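Long-range contacts in transcriptional regulator (Saccharomonospora viridis, PDB 4KWA), which probably acts as a TetR-family transcriptional repressor that binds regulatory DNA, and binds choline in its ligand-binding domain: residues L52-R57 / K114-L118; L56-V60 / E98-W102. The contacts are given in a common frame with arbitrary orientation. Where two conformers were deposited one is given. Numbering follows the deposited sequence.

Interaction 1 of 2, residues L52-R57 / K114-L118; sequences LLEALR and KIRDL
L53 lies across I115 and L118, its CD1 3.7 Å from I115 CD1 and 3.9 Å from L118 CD1, with K114 O 3.9 Å from L53 CD1. Segments 52-57 and 114-118 are alpha-helical and run almost parallel: their axes make 9° and come within 10.3 Å. L53 stands opposite I115 (CA to CA 6.1 Å), and R57 opposite L118 (7.4 Å). The contact is apolar, with 342 Å² buried. I115, in the mm rotamer, turns its CD1 into the interface, 3.4 Å from L56 CD1 and 4.1 Å from L52 CG. L118, with chi1 t, brings CD1 to 3.8 Å from L53 O and 3.9 Å from R57 CB, while L118 CD2 sits 4.0 Å from L56 CB. At the exposed border, R57 grips E54 one turn back in a bidentate salt bridge (R57 NE to E54 OE1 and R57 NH1 to E54 OE2, both 3.1 Å), and L118 CD1 lies over one face of the R57 guanidinium. Helix 113-139 starts alongside helix 48-71, which, as in other TetR proteins, links the DNA-binding and ligand-binding domains; L56 and I115 also meet V105 of helix 94-109, and L56 meets W14 of helix 2-20.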
loop_
_atom_site.group_PDB
_atom_site.type_symbol
_atom_site.label_atom_id
_atom_site.label_comp_id
_atom_site.label_asym_id
_atom_site.label_seq_id
_atom_site.Cartn_x
_atom_site.Cartn_y
_atom_site.Cartn_z
ATOM N N LEU A 52 -12.235 -2.642 -15.204
ATOM C CA LEU A 52 -11.453 -2.062 -14.097
ATOM C C LEU A 52 -11.006 -0.624 -14.464
ATOM O O LEU A 52 -11.231 0.325 -13.692
ATOM C CB LEU A 52 -10.222 -2.891 -13.779
ATOM C CG LEU A 52 -9.241 -2.469 -12.663
ATOM C CD1 LEU A 52 -9.981 -2.240 -11.379
ATOM C CD2 LEU A 52 -8.109 -3.426 -12.448
ATOM N N LEU A 53 -10.476 -0.473 -15.685
ATOM C CA LEU A 53 -9.966 0.835 -16.065
ATOM C C LEU A 53 -11.112 1.876 -16.042
ATOM O O LEU A 53 -10.949 3.003 -15.525
ATOM C CB LEU A 53 -9.309 0.744 -17.447
ATOM C CG LEU A 53 -8.807 2.032 -18.033
ATOM C CD1 LEU A 53 -7.579 2.407 -17.261
ATOM C CD2 LEU A 53 -8.539 1.776 -19.532
ATOM N N GLU A 54 -12.250 1.528 -16.624
ATOM C CA GLU A 54 -13.336 2.531 -16.735
ATOM C C GLU A 54 -14.036 2.794 -15.412
ATOM O O GLU A 54 -14.529 3.940 -15.107
ATOM C CB GLU A 54 -14.313 2.105 -17.835
ATOM C CG GLU A 54 -13.687 2.058 -19.244
ATOM C CD GLU A 54 -13.091 3.411 -19.696
ATOM O OE1 GLU A 54 -13.595 4.458 -19.206
ATOM O OE2 GLU A 54 -12.146 3.443 -20.546
ATOM N N ALA A 55 -14.010 1.760 -14.558
ATOM C CA ALA A 55 -14.579 1.903 -13.198
ATOM C C ALA A 55 -13.669 2.819 -12.369
ATOM O O ALA A 55 -14.158 3.702 -11.613
ATOM C CB ALA A 55 -14.679 0.512 -12.481
ATOM N N LEU A 56 -12.387 2.715 -12.602
ATOM C CA LEU A 56 -11.424 3.550 -11.843
ATOM C C LEU A 56 -11.610 5.008 -12.334
ATOM O O LEU A 56 -11.609 5.950 -11.541
ATOM C CB LEU A 56 -10.005 3.150 -12.140
ATOM C CG LEU A 56 -9.597 1.799 -11.603
ATOM C CD1 LEU A 56 -8.266 1.376 -12.177
ATOM C CD2 LEU A 56 -9.488 1.875 -10.107
ATOM N N ARG A 57 -11.723 5.188 -13.629
ATOM C CA ARG A 57 -11.867 6.535 -14.144
ATOM C C ARG A 57 -13.107 7.202 -13.576
ATOM O O ARG A 57 -13.072 8.368 -13.131
ATOM C CB ARG A 57 -11.948 6.514 -15.657
ATOM C CG ARG A 57 -11.685 7.862 -16.339
ATOM C CD ARG A 57 -11.933 7.810 -17.836
ATOM N NE ARG A 57 -11.423 6.587 -18.489
ATOM C CZ ARG A 57 -10.158 6.345 -18.785
ATOM N NH1 ARG A 57 -9.830 5.233 -19.444
ATOM N NH2 ARG A 57 -9.237 7.252 -18.507
ATOM N N LYS A 114 -2.059 1.259 -18.786
ATOM C CA LYS A 114 -3.172 2.178 -18.781
ATOM C C LYS A 114 -3.586 2.437 -17.323
ATOM O O LYS A 114 -3.857 3.558 -16.992
ATOM C CB LYS A 114 -4.370 1.764 -19.638
ATOM C CG LYS A 114 -4.038 1.703 -21.150
ATOM C CD LYS A 114 -5.251 1.507 -22.045
ATOM C CE LYS A 114 -5.840 0.102 -22.050
ATOM N NZ LYS A 114 -6.860 -0.091 -23.143
ATOM N N ILE A 115 -3.625 1.406 -16.490
ATOM C CA ILE A 115 -3.946 1.524 -15.110
ATOM C C ILE A 115 -2.866 2.344 -14.404
ATOM O O ILE A 115 -3.223 3.233 -13.623
ATOM C CB ILE A 115 -4.142 0.163 -14.407
ATOM C CG1 ILE A 115 -5.306 -0.636 -15.026
ATOM C CG2 ILE A 115 -4.328 0.352 -12.891
ATOM C CD1 ILE A 115 -6.648 -0.072 -14.739
ATOM N N ARG A 116 -1.599 2.067 -14.689
ATOM C CA ARG A 116 -0.472 2.786 -14.137
ATOM C C ARG A 116 -0.570 4.298 -14.432
ATOM O O ARG A 116 -0.348 5.142 -13.537
ATOM C CB ARG A 116 0.887 2.242 -14.691
ATOM C CG ARG A 116 2.088 2.735 -13.912
ATOM C CD ARG A 116 3.484 2.577 -14.541
ATOM N NE ARG A 116 3.899 1.205 -14.736
ATOM C CZ ARG A 116 4.130 0.597 -15.913
ATOM N NH1 ARG A 116 4.069 1.245 -17.086
ATOM N NH2 ARG A 116 4.486 -0.684 -15.905
ATOM N N ASP A 117 -0.921 4.626 -15.665
ATOM C CA ASP A 117 -1.043 6.033 -16.112
ATOM C C ASP A 117 -2.228 6.707 -15.444
ATOM O O ASP A 117 -2.138 7.834 -14.991
ATOM C CB ASP A 117 -1.256 6.131 -17.633
ATOM C CG ASP A 117 -0.003 5.774 -18.443
ATOM O OD1 ASP A 117 1.059 5.527 -17.814
ATOM O OD2 ASP A 117 -0.128 5.708 -19.715
ATOM N N LEU A 118 -3.362 6.020 -15.349
ATOM C CA LEU A 118 -4.472 6.578 -14.679
ATOM C C LEU A 118 -4.158 6.804 -13.198
ATOM O O LEU A 118 -4.469 7.880 -12.674
ATOM C CB LEU A 118 -5.689 5.681 -14.878
ATOM C CG LEU A 118 -7.038 6.175 -14.299
ATOM C CD1 LEU A 118 -8.194 5.582 -15.022
ATOM C CD2 LEU A 118 -7.200 5.882 -12.797
#

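Interaction 2 of 2, residues L56-V60 / E98-W102; sequences LRRNV and EWSVW. With CHT (choline ion), chain E.
Beside the choline pocket of this all-helical TetR-type ligand-binding domain, helix 48-71 crosses helix 94-109, which carries the pocket residue W99. Segments 56-60 and 98-102 are alpha-helical, with a crossing angle of -135° and axes 12.1 Å apart at closest approach, a wide gap filled by large side chains. L56 faces V101 (CA to CA 8.5 Å) and N59 faces E98 (8.1 Å). The polar link is short and nearly linear: N59 ND2 donates to E98 OE2 at 2.7 Å, with an N-H...O angle of 169°. N59 takes chi1 t, E98 an extended chi2 from chi1 m, and the same OE2 forms a salt bridge with R66, two turns past N59 on helix 48-71. The apolar part centres on W102 (chi1 m, chi2 113°), whose ring reaches between the helices. V60 CG2 meets its edge, 3.4 Å from W102 CH2, while L56 CD2 lies 4.0 Å from W102 CZ3 and 3.7 Å from V101 CG1. Choline touches a face of both tryptophans: its C5 lies over the W102 ring and its C7 over that of W99, 3.7 Å from W99 CE2. W99 does not touch 56-60 but packs against helix 148-168, where it meets the pocket residue D160, and W99 NE1 hydrogen-bonds to Q88 O. N59 OD1, buried without a hydrogen-bonding partner in the model, sits 3.9 Å from W102 CZ2.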
loop_
_atom_site.group_PDB
_atom_site.type_symbol
_atom_site.label_atom_id
_atom_site.label_comp_id
_atom_site.label_asym_id
_atom_site.label_seq_id
_atom_site.Cartn_x
_atom_site.Cartn_y
_atom_site.Cartn_z
ATOM N N LEU A 56 -12.387 2.715 -12.602
ATOM C CA LEU A 56 -11.424 3.550 -11.843
ATOM C C LEU A 56 -11.610 5.008 -12.334
ATOM O O LEU A 56 -11.609 5.950 -11.541
ATOM C CB LEU A 56 -10.005 3.150 -12.140
ATOM C CG LEU A 56 -9.597 1.799 -11.603
ATOM C CD1 LEU A 56 -8.266 1.376 -12.177
ATOM C CD2 LEU A 56 -9.488 1.875 -10.107
ATOM N N ARG A 57 -11.723 5.188 -13.629
ATOM C CA ARG A 57 -11.867 6.535 -14.144
ATOM C C ARG A 57 -13.107 7.202 -13.576
ATOM O O ARG A 57 -13.072 8.368 -13.131
ATOM C CB ARG A 57 -11.948 6.514 -15.657
ATOM C CG ARG A 57 -11.685 7.862 -16.339
ATOM C CD ARG A 57 -11.933 7.810 -17.836
ATOM N NE ARG A 57 -11.423 6.587 -18.489
ATOM C CZ ARG A 57 -10.158 6.345 -18.785
ATOM N NH1 ARG A 57 -9.830 5.233 -19.444
ATOM N NH2 ARG A 57 -9.237 7.252 -18.507
ATOM N N ARG A 58 -14.208 6.444 -13.537
ATOM C CA ARG A 58 -15.455 6.989 -12.992
ATOM C C ARG A 58 -15.312 7.313 -11.505
ATOM O O ARG A 58 -15.782 8.352 -10.998
ATOM C CB ARG A 58 -16.659 6.018 -13.216
ATOM C CG ARG A 58 -17.985 6.624 -12.734
ATOM C CD ARG A 58 -19.136 5.593 -12.909
ATOM N NE ARG A 58 -20.279 5.936 -12.057
ATOM C CZ ARG A 58 -20.491 5.489 -10.822
ATOM N NH1 ARG A 58 -19.643 4.631 -10.224
ATOM N NH2 ARG A 58 -21.582 5.909 -10.170
ATOM N N ASN A 59 -14.618 6.466 -10.772
ATOM C CA ASN A 59 -14.495 6.730 -9.374
ATOM C C ASN A 59 -13.584 7.886 -9.078
ATOM O O ASN A 59 -13.805 8.606 -8.102
ATOM C CB ASN A 59 -14.026 5.467 -8.656
ATOM C CG ASN A 59 -13.741 5.730 -7.230
ATOM O OD1 ASN A 59 -12.602 6.157 -6.903
ATOM N ND2 ASN A 59 -14.782 5.728 -6.421
ATOM N N VAL A 60 -12.519 8.047 -9.847
ATOM C CA VAL A 60 -11.572 9.180 -9.602
ATOM C C VAL A 60 -12.361 10.445 -9.773
ATOM O O VAL A 60 -12.194 11.376 -8.989
ATOM C CB VAL A 60 -10.354 9.143 -10.547
ATOM C CG1 VAL A 60 -9.647 10.513 -10.738
ATOM C CG2 VAL A 60 -9.424 8.020 -10.141
ATOM N N GLU A 98 -13.293 2.240 -1.747
ATOM C CA GLU A 98 -12.291 2.862 -2.577
ATOM C C GLU A 98 -10.910 2.418 -2.162
ATOM O O GLU A 98 -10.109 2.016 -3.012
ATOM C CB GLU A 98 -12.463 4.381 -2.575
ATOM C CG GLU A 98 -13.743 4.818 -3.275
ATOM C CD GLU A 98 -13.912 6.335 -3.281
ATOM O OE1 GLU A 98 -13.114 7.025 -2.648
ATOM O OE2 GLU A 98 -14.799 6.855 -3.950
ATOM N N TRP A 99 -10.645 2.387 -0.833
ATOM C CA TRP A 99 -9.381 1.893 -0.394
ATOM C C TRP A 99 -9.130 0.495 -0.876
ATOM O O TRP A 99 -8.026 0.189 -1.300
ATOM C CB TRP A 99 -9.251 1.987 1.142
ATOM C CG TRP A 99 -8.770 3.333 1.641
ATOM C CD1 TRP A 99 -9.495 4.434 1.834
ATOM C CD2 TRP A 99 -7.392 3.715 1.867
ATOM N NE1 TRP A 99 -8.688 5.501 2.221
ATOM C CE2 TRP A 99 -7.386 5.077 2.258
ATOM C CE3 TRP A 99 -6.177 3.055 1.773
ATOM C CZ2 TRP A 99 -6.190 5.785 2.605
ATOM C CZ3 TRP A 99 -4.976 3.755 2.139
ATOM C CH2 TRP A 99 -5.001 5.112 2.556
ATOM N N SER A 100 -10.145 -0.354 -0.754
ATOM C CA SER A 100 -10.038 -1.752 -1.179
ATOM C C SER A 100 -9.586 -1.852 -2.626
ATOM O O SER A 100 -8.798 -2.727 -2.975
ATOM C CB SER A 100 -11.366 -2.511 -1.002
ATOM O OG SER A 100 -11.775 -2.626 0.359
ATOM N N VAL A 101 -10.117 -0.980 -3.479
ATOM C CA VAL A 101 -9.778 -0.966 -4.863
ATOM C C VAL A 101 -8.375 -0.385 -5.092
ATOM O O VAL A 101 -7.625 -0.946 -5.922
ATOM C CB VAL A 101 -10.797 -0.182 -5.657
ATOM C CG1 VAL A 101 -10.311 -0.027 -7.101
ATOM C CG2 VAL A 101 -12.127 -0.918 -5.555
ATOM N N TRP A 102 -8.048 0.726 -4.415
ATOM C CA TRP A 102 -6.696 1.313 -4.566
ATOM C C TRP A 102 -5.592 0.356 -4.195
ATOM O O TRP A 102 -4.597 0.292 -4.962
ATOM C CB TRP A 102 -6.484 2.726 -4.002
ATOM C CG TRP A 102 -7.388 3.747 -4.661
ATOM C CD1 TRP A 102 -8.405 4.410 -4.056
ATOM C CD2 TRP A 102 -7.384 4.171 -6.051
ATOM N NE1 TRP A 102 -9.037 5.246 -4.965
ATOM C CE2 TRP A 102 -8.453 5.085 -6.200
ATOM C CE3 TRP A 102 -6.627 3.804 -7.206
ATOM C CZ2 TRP A 102 -8.727 5.722 -7.409
ATOM C CZ3 TRP A 102 -6.886 4.449 -8.417
ATOM C CH2 TRP A 102 -7.952 5.388 -8.513
HETATM C C4 CHT E . -5.010 8.018 -3.638
HETATM C C5 CHT E . -6.247 7.835 -2.758
HETATM C C6 CHT E . -5.349 5.837 -1.601
HETATM C C7 CHT E . -7.448 6.780 -0.979
HETATM C C8 CHT E . -5.323 7.957 -0.514
HETATM O O6 CHT E . -5.493 8.293 -4.962
HETATM N N1 CHT E . -6.076 7.110 -1.467
#

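Interactions 1 and 2 start from the same part of helix 48-71, sharing L56 and R57, and their centres are 9 Å apart. L56 spans both: its CD1 belongs to the I115 side and its CD2 to V101 and W102. The two also meet directly, L118 CD2 lying 4.1 Å from V60 CG2 and 4.4 Å from W102 CH2. Choline contacts interaction 2 through W99 and W102, whereas the nearest L118 side-chain atom is about 8 Å from it. This chain, the C-terminal part of a longer protein, holds both the TetR-type DNA-binding and ligand-binding regions. A continuous packed path runs from the ligand to helix 48-71, consistent with the ligand-to-DNA coupling known in TetR regulators.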